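Local coordinates for clavulanic acid biosynthesis oligopeptide binding protein 2 (Streptomyces clavuligerus, PDB 2WOL) that probably binds oligopeptides as a solute-binding protein of the clavulanic acid biosynthetic pathway, at residues W57-Q60 against R61-R65; A193-R197 against R198-G202. All coordinates share one frame; numbering follows the deposited sequence.

Interaction 1 of 2, residues W57-Q60 against R61-R65; sequences WLLQ and RLLNR
The backbone oxygen of Gln60 is gripped by two N-H groups of the turn that follows it. Asn64 N, 2.9 Å from Gln60 O, makes the straighter bond at 165°; Leu63 N reaches the same Gln60 O at 3.1 Å from well above the carbonyl plane, on a more bent path. One acceptor thus serves an i+4 and an i+3 donor. Just before it the bonds are i+3: Leu62 N donates to Leu59 O at 3.0 Å, and Arg61 N to Leu58 O.

Gln60 and Asn64 are joined a second time through their side chains. Asn64 ND2 gives a nearly straight bond of 2.8 Å to a lone pair of Gln60 OE1, and the two amide planes lie within 15° of each other. Gln60 folds back for this, bent at chi2 (-69°), which carries OE1 round toward Asn64. A water accepts from Gln60 NE2 and, weakly, from Asn64 ND2. Two amides suit the place, since each offers a donor and an acceptor; Asn64 OD1 takes the backbone N-H of Ser212.

Leu59 faces Leu63 more loosely, Leu59 CG lying 4.4 Å from Leu63 CD1, and both leucines rest on Leu228 of strand 225-230. Arg61 lays its CB 3.4 Å from Leu58 O before its guanidinium departs to Tyr70 O and a salt bridge with Asp552. Successive i+3 bonds that end on an oxygen shared by an i+3 and an i+4 donor are typical of the last turn of a helix, supplemented here by the Gln60-Asn64 amide bond where helix 54-63 ends against a mixed sheet.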
ATOM      1  N   TRP A  57      -7.227  -4.630   4.126  1.00  7.41           N
ATOM      2  CA  TRP A  57      -7.974  -3.767   3.202  1.00  7.93           C
ATOM      3  C   TRP A  57      -8.630  -4.625   2.121  1.00  8.03           C
ATOM      4  O   TRP A  57      -9.780  -4.405   1.743  1.00  8.33           O
ATOM      5  CB  TRP A  57      -7.074  -2.717   2.550  1.00  8.43           C
ATOM      6  CG  TRP A  57      -6.426  -1.767   3.509  1.00  9.19           C
ATOM      7  CD1 TRP A  57      -6.808  -1.506   4.796  1.00  9.71           C
ATOM      8  CD2 TRP A  57      -5.275  -0.942   3.256  1.00  9.93           C
ATOM      9  NE1 TRP A  57      -5.972  -0.572   5.359  1.00  9.05           N
ATOM     10  CE2 TRP A  57      -5.022  -0.208   4.438  1.00  9.79           C
ATOM     11  CE3 TRP A  57      -4.433  -0.756   2.147  1.00 10.88           C
ATOM     12  CZ2 TRP A  57      -3.960   0.700   4.545  1.00 10.46           C
ATOM     13  CZ3 TRP A  57      -3.374   0.158   2.252  1.00 10.39           C
ATOM     14  CH2 TRP A  57      -3.149   0.868   3.448  1.00 10.55           C
ATOM     15  N   LEU A  58      -7.880  -5.612   1.639  1.00  8.33           N
ATOM     16  CA  LEU A  58      -8.368  -6.555   0.644  1.00  8.44           C
ATOM     17  C   LEU A  58      -9.544  -7.375   1.189  1.00  8.42           C
ATOM     18  O   LEU A  58     -10.560  -7.543   0.512  1.00  8.60           O
ATOM     19  CB  LEU A  58      -7.210  -7.466   0.228  1.00  8.62           C
ATOM     20  CG  LEU A  58      -7.382  -8.459  -0.915  1.00  9.58           C
ATOM     21  CD1 LEU A  58      -7.454  -7.719  -2.251  1.00 10.44           C
ATOM     22  CD2 LEU A  58      -6.214  -9.424  -0.882  1.00 10.83           C
ATOM     23  N   LEU A  59      -9.401  -7.869   2.418  1.00  8.29           N
ATOM     24  CA  LEU A  59     -10.467  -8.610   3.091  1.00  8.58           C
ATOM     25  C   LEU A  59     -11.704  -7.741   3.336  1.00  8.29           C
ATOM     26  O   LEU A  59     -12.835  -8.233   3.309  1.00  8.57           O
ATOM     27  CB  LEU A  59      -9.952  -9.180   4.413  1.00  8.91           C
ATOM     28  CG  LEU A  59     -10.895 -10.040   5.252  1.00 10.68           C
ATOM     29  CD1 LEU A  59     -11.202 -11.361   4.561  1.00 11.91           C
ATOM     30  CD2 LEU A  59     -10.273 -10.271   6.611  1.00 12.16           C
ATOM     31  N   GLN A  60     -11.485  -6.452   3.586  1.00  7.73           N
ATOM     32  CA  GLN A  60     -12.587  -5.520   3.810  1.00  7.42           C
ATOM     33  C   GLN A  60     -13.524  -5.380   2.609  1.00  7.23           C
ATOM     34  O   GLN A  60     -14.674  -4.967   2.760  1.00  7.11           O
ATOM     35  CB  GLN A  60     -12.063  -4.153   4.266  1.00  7.13           C
ATOM     36  CG  GLN A  60     -11.757  -4.104   5.764  1.00  7.36           C
ATOM     37  CD  GLN A  60     -13.002  -4.172   6.637  1.00  8.19           C
ATOM     38  OE1 GLN A  60     -14.128  -4.010   6.159  1.00  9.39           O
ATOM     39  NE2 GLN A  60     -12.798  -4.403   7.926  1.00  8.11           N
ATOM     40  N   ARG A  61     -13.044  -5.741   1.421  1.00  7.04           N
ATOM     41  CA  ARG A  61     -13.902  -5.727   0.235  1.00  7.16           C
ATOM     42  C   ARG A  61     -15.051  -6.744   0.355  1.00  7.41           C
ATOM     43  O   ARG A  61     -16.071  -6.609  -0.312  1.00  8.17           O
ATOM     44  CB  ARG A  61     -13.082  -5.942  -1.043  1.00  7.30           C
ATOM     45  CG  ARG A  61     -12.311  -4.698  -1.465  1.00  7.22           C
ATOM     46  CD  ARG A  61     -11.219  -4.986  -2.490  1.00  5.86           C
ATOM     47  NE  ARG A  61     -11.707  -5.449  -3.796  1.00  7.42           N
ATOM     48  CZ  ARG A  61     -12.257  -4.673  -4.730  1.00  7.92           C
ATOM     49  NH1 ARG A  61     -12.467  -3.376  -4.514  1.00  7.85           N
ATOM     50  NH2 ARG A  61     -12.625  -5.206  -5.888  1.00  8.71           N
ATOM     51  N   LEU A  62     -14.881  -7.748   1.213  1.00  7.41           N
ATOM     52  CA  LEU A  62     -15.952  -8.717   1.493  1.00  7.80           C
ATOM     53  C   LEU A  62     -16.905  -8.253   2.589  1.00  8.14           C
ATOM     54  O   LEU A  62     -18.075  -8.647   2.612  1.00  8.26           O
ATOM     55  CB  LEU A  62     -15.366 -10.067   1.916  1.00  7.78           C
ATOM     56  CG  LEU A  62     -14.652 -10.925   0.868  1.00  8.04           C
ATOM     57  CD1 LEU A  62     -13.190 -10.515   0.715  1.00  8.52           C
ATOM     58  CD2 LEU A  62     -14.741 -12.388   1.259  1.00  8.57           C
ATOM     59  N   LEU A  63     -16.387  -7.434   3.505  1.00  8.63           N
ATOM     60  CA  LEU A  63     -17.091  -7.084   4.742  1.00  9.29           C
ATOM     61  C   LEU A  63     -17.838  -5.759   4.698  1.00  9.64           C
ATOM     62  O   LEU A  63     -18.900  -5.623   5.309  1.00 10.23           O
ATOM     63  CB  LEU A  63     -16.104  -7.066   5.913  1.00  9.26           C
ATOM     64  CG  LEU A  63     -15.482  -8.397   6.333  1.00  9.75           C
ATOM     65  CD1 LEU A  63     -14.341  -8.141   7.304  1.00 11.29           C
ATOM     66  CD2 LEU A  63     -16.530  -9.310   6.951  1.00 10.85           C
ATOM     67  N   ASN A  64     -17.282  -4.772   4.008  1.00  9.99           N
ATOM     68  CA  ASN A  64     -17.866  -3.439   4.026  1.00 10.13           C
ATOM     69  C   ASN A  64     -17.803  -2.752   2.685  1.00 10.30           C
ATOM     70  O   ASN A  64     -16.769  -2.764   2.016  1.00 11.55           O
ATOM     71  CB  ASN A  64     -17.197  -2.570   5.092  1.00 10.05           C
ATOM     72  CG  ASN A  64     -17.601  -2.965   6.498  1.00  9.76           C
ATOM     73  OD1 ASN A  64     -18.758  -2.798   6.895  1.00  9.70           O
ATOM     74  ND2 ASN A  64     -16.653  -3.507   7.257  1.00  9.52           N
ATOM     75  N   ARG A  65     -18.922  -2.155   2.297  1.00  9.76           N
ATOM     76  CA  ARG A  65     -18.969  -1.339   1.101  1.00  9.42           C
ATOM     77  C   ARG A  65     -18.538   0.087   1.428  1.00  9.28           C
ATOM     78  O   ARG A  65     -18.500   0.486   2.593  1.00  9.14           O
ATOM     79  CB  ARG A  65     -20.372  -1.365   0.501  1.00  9.42           C
ATOM     80  CG  ARG A  65     -20.829  -2.755   0.083  1.00 10.09           C
ATOM     81  CD  ARG A  65     -22.236  -2.726  -0.480  1.00 10.92           C
ATOM     82  NE  ARG A  65     -22.310  -1.979  -1.731  1.00 10.79           N
ATOM     83  CZ  ARG A  65     -23.401  -1.891  -2.488  1.00 11.59           C
ATOM     84  NH1 ARG A  65     -24.520  -2.499  -2.120  1.00 11.60           N
ATOM     85  NH2 ARG A  65     -23.373  -1.191  -3.613  1.00 11.87           N
TER
HETATM   86  O   HOH W   1     -15.139  -4.794   9.712  1.00 13.74           O

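Interaction 2 of 2, residues A193-R197 against R198-G202; sequences APVPR and RSDTG
Arg198, Arg197 and Pro196 carry this turn, and its most distinctive touch is between the first and the last. Pro196 CB sits over the centre of one face of the Arg198 guanidinium, 3.7 Å from Arg198 CZ, so that a ring methylene covers the flat cation. Arg198 reaches back by an unusual start: CG stands between the backbone N and the carbonyl carbon (chi1 57°), and from there the chain runs extended to NE. Its NH2 then bonds to Thr113 OG1 and Pro114 O. Arginine suits the place because its flat end can lie on a proline while its N-H groups, which point outward in the plane, can still donate.

Pro196 also acts through its backbone. Its ring restricts phi as the chain enters the turn, and Pro196 O accepts from Ser199 N at 3.0 Å, while Pro196 CG lies against the CB of Ser199. One residue on, Arg197 O takes the N-H of Asp200, again at 3.0 Å and from far above the carbonyl plane. The Arg197 side chain leaves the turn and, in the conformer described here, gives NH1 to Pro154 O.

Asp200 closes the turn. Its CB packs 4.0 Å from Val195 CG1, the two side chains meeting at a slant. Asp200 OD1 receives Gly202 N at 2.9 Å, whereas OD2 gathers His122, Tyr155 and a salt bridge to Arg126, three partners that pin the carboxylate to helix 117-127 and the loop holding Tyr155. Two successive i+3 bonds make a short 3-10 turn, and the bond from Gly202 adds an Asx turn, a compact bend in the loop between helix 183-186 and strand 215-221.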
ATOM      1  N   ALA A 193     -15.755   3.477   5.050  1.00  8.04           N
ATOM      2  CA  ALA A 193     -16.940   2.611   5.027  1.00  8.26           C
ATOM      3  C   ALA A 193     -17.909   3.028   6.136  1.00  8.35           C
ATOM      4  O   ALA A 193     -17.490   3.258   7.271  1.00  8.61           O
ATOM      5  CB  ALA A 193     -16.548   1.152   5.185  1.00  8.38           C
ATOM      6  N   PRO A 194     -19.215   3.116   5.817  1.00  8.29           N
ATOM      7  CA  PRO A 194     -20.150   3.655   6.805  1.00  8.37           C
ATOM      8  C   PRO A 194     -20.174   2.877   8.118  1.00  8.63           C
ATOM      9  O   PRO A 194     -20.095   1.647   8.127  1.00  8.84           O
ATOM     10  CB  PRO A 194     -21.511   3.571   6.092  1.00  8.23           C
ATOM     11  CG  PRO A 194     -21.316   2.602   4.974  1.00  8.38           C
ATOM     12  CD  PRO A 194     -19.887   2.741   4.561  1.00  8.49           C
ATOM     13  N   VAL A 195     -20.273   3.624   9.217  1.00  8.42           N
ATOM     14  CA  VAL A 195     -20.429   3.064  10.553  1.00  8.64           C
ATOM     15  C   VAL A 195     -21.593   3.821  11.177  1.00  8.73           C
ATOM     16  O   VAL A 195     -21.512   5.040  11.336  1.00  9.08           O
ATOM     17  CB  VAL A 195     -19.160   3.272  11.420  1.00  8.33           C
ATOM     18  CG1 VAL A 195     -19.416   2.861  12.860  1.00  9.13           C
ATOM     19  CG2 VAL A 195     -17.978   2.487  10.856  1.00  8.67           C
ATOM     20  N   PRO A 196     -22.689   3.111  11.512  1.00  9.05           N
ATOM     21  CA  PRO A 196     -23.815   3.821  12.115  1.00  9.50           C
ATOM     22  C   PRO A 196     -23.518   4.127  13.579  1.00  9.80           C
ATOM     23  O   PRO A 196     -23.114   3.233  14.328  1.00  9.53           O
ATOM     24  CB  PRO A 196     -24.974   2.830  11.972  1.00  9.46           C
ATOM     25  CG  PRO A 196     -24.342   1.497  11.943  1.00  9.30           C
ATOM     26  CD  PRO A 196     -22.950   1.665  11.371  1.00  9.04           C
ATOM     27  N   ARG A 197     -23.705   5.386  13.971  1.00 10.27           N
ATOM     28  CA  ARG A 197     -23.390   5.823  15.335  1.00 10.99           C
ATOM     29  C   ARG A 197     -24.072   4.943  16.392  1.00 10.60           C
ATOM     30  O   ARG A 197     -23.470   4.626  17.425  1.00 10.53           O
ATOM     31  CB  ARG A 197     -23.730   7.302  15.560  0.50 11.03           C
ATOM     32  CG  ARG A 197     -23.269   7.811  16.925  0.50 12.73           C
ATOM     33  CD  ARG A 197     -23.832   9.182  17.268  0.50 14.71           C
ATOM     34  NE  ARG A 197     -22.970  10.272  16.813  0.50 15.92           N
ATOM     35  CZ  ARG A 197     -21.872  10.690  17.443  0.50 16.68           C
ATOM     36  NH1 ARG A 197     -21.468  10.104  18.564  0.50 16.97           N
ATOM     37  NH2 ARG A 197     -21.171  11.695  16.943  0.50 17.22           N
ATOM     38  N   ARG A 198     -25.308   4.521  16.113  1.00 10.50           N
ATOM     39  CA  ARG A 198     -26.064   3.653  17.027  1.00 10.76           C
ATOM     40  C   ARG A 198     -25.345   2.357  17.435  1.00 10.89           C
ATOM     41  O   ARG A 198     -25.572   1.841  18.531  1.00 11.06           O
ATOM     42  CB  ARG A 198     -27.450   3.327  16.455  1.00 10.75           C
ATOM     43  CG  ARG A 198     -27.410   2.673  15.081  1.00 10.72           C
ATOM     44  CD  ARG A 198     -28.790   2.317  14.553  1.00 11.10           C
ATOM     45  NE  ARG A 198     -28.657   1.736  13.219  1.00 10.52           N
ATOM     46  CZ  ARG A 198     -28.647   2.434  12.084  1.00 10.41           C
ATOM     47  NH1 ARG A 198     -28.802   3.748  12.093  1.00 10.98           N
ATOM     48  NH2 ARG A 198     -28.489   1.809  10.926  1.00 11.03           N
ATOM     49  N   SER A 199     -24.496   1.834  16.549  1.00 10.88           N
ATOM     50  CA  SER A 199     -23.785   0.575  16.797  1.00 11.17           C
ATOM     51  C   SER A 199     -22.304   0.785  17.081  1.00 11.25           C
ATOM     52  O   SER A 199     -21.559  -0.182  17.240  1.00 11.26           O
ATOM     53  CB  SER A 199     -23.944  -0.377  15.608  1.00 11.32           C
ATOM     54  OG  SER A 199     -25.300  -0.723  15.401  1.00 12.37           O
ATOM     55  N   ASP A 200     -21.884   2.043  17.141  1.00 11.13           N
ATOM     56  CA  ASP A 200     -20.469   2.360  17.327  1.00 11.18           C
ATOM     57  C   ASP A 200     -20.044   2.264  18.791  1.00 11.34           C
ATOM     58  O   ASP A 200     -20.217   3.209  19.570  1.00 11.41           O
ATOM     59  CB  ASP A 200     -20.128   3.736  16.737  1.00 11.06           C
ATOM     60  CG  ASP A 200     -18.637   4.043  16.789  1.00 11.01           C
ATOM     61  OD1 ASP A 200     -17.842   3.141  17.137  1.00 11.72           O
ATOM     62  OD2 ASP A 200     -18.262   5.194  16.489  1.00 10.74           O
ATOM     63  N   THR A 201     -19.471   1.115  19.140  1.00 11.36           N
ATOM     64  CA  THR A 201     -18.965   0.845  20.484  1.00 11.76           C
ATOM     65  C   THR A 201     -17.516   1.331  20.679  1.00 11.66           C
ATOM     66  O   THR A 201     -16.831   0.907  21.615  1.00 12.14           O
ATOM     67  CB  THR A 201     -19.058  -0.661  20.821  1.00 12.01           C
ATOM     68  OG1 THR A 201     -18.530  -1.426  19.731  1.00 13.10           O
ATOM     69  CG2 THR A 201     -20.499  -1.075  21.050  1.00 12.20           C
ATOM     70  N   GLY A 202     -17.054   2.211  19.792  1.00 11.79           N
ATOM     71  CA  GLY A 202     -15.750   2.865  19.945  1.00 11.73           C
ATOM     72  C   GLY A 202     -14.571   1.911  19.925  1.00 12.03           C
ATOM     73  O   GLY A 202     -14.369   1.185  18.952  1.00 12.12           O
TER

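Interaction 1 is buried throughout, whereas interaction 2 lies farther from the centre of the chain and is only partly buried, with both arginines of its turn exposed. Both rest on i+3 backbone bonds, but what meets across 57-65 is an amide pair and leucines, and across 193-202 a proline on a guanidinium face and an aspartate beside a valine; both also have arginines bound to partners outside. Their centres are 16 Å apart, yet they touch at their ends: Arg65 O lies 3.3 Å from Pro194 CD, and the CB atoms of Asn64 and Ala193 are 3.8 Å apart. The loop entering interaction 2 thus packs directly against the exit of helix 54-63.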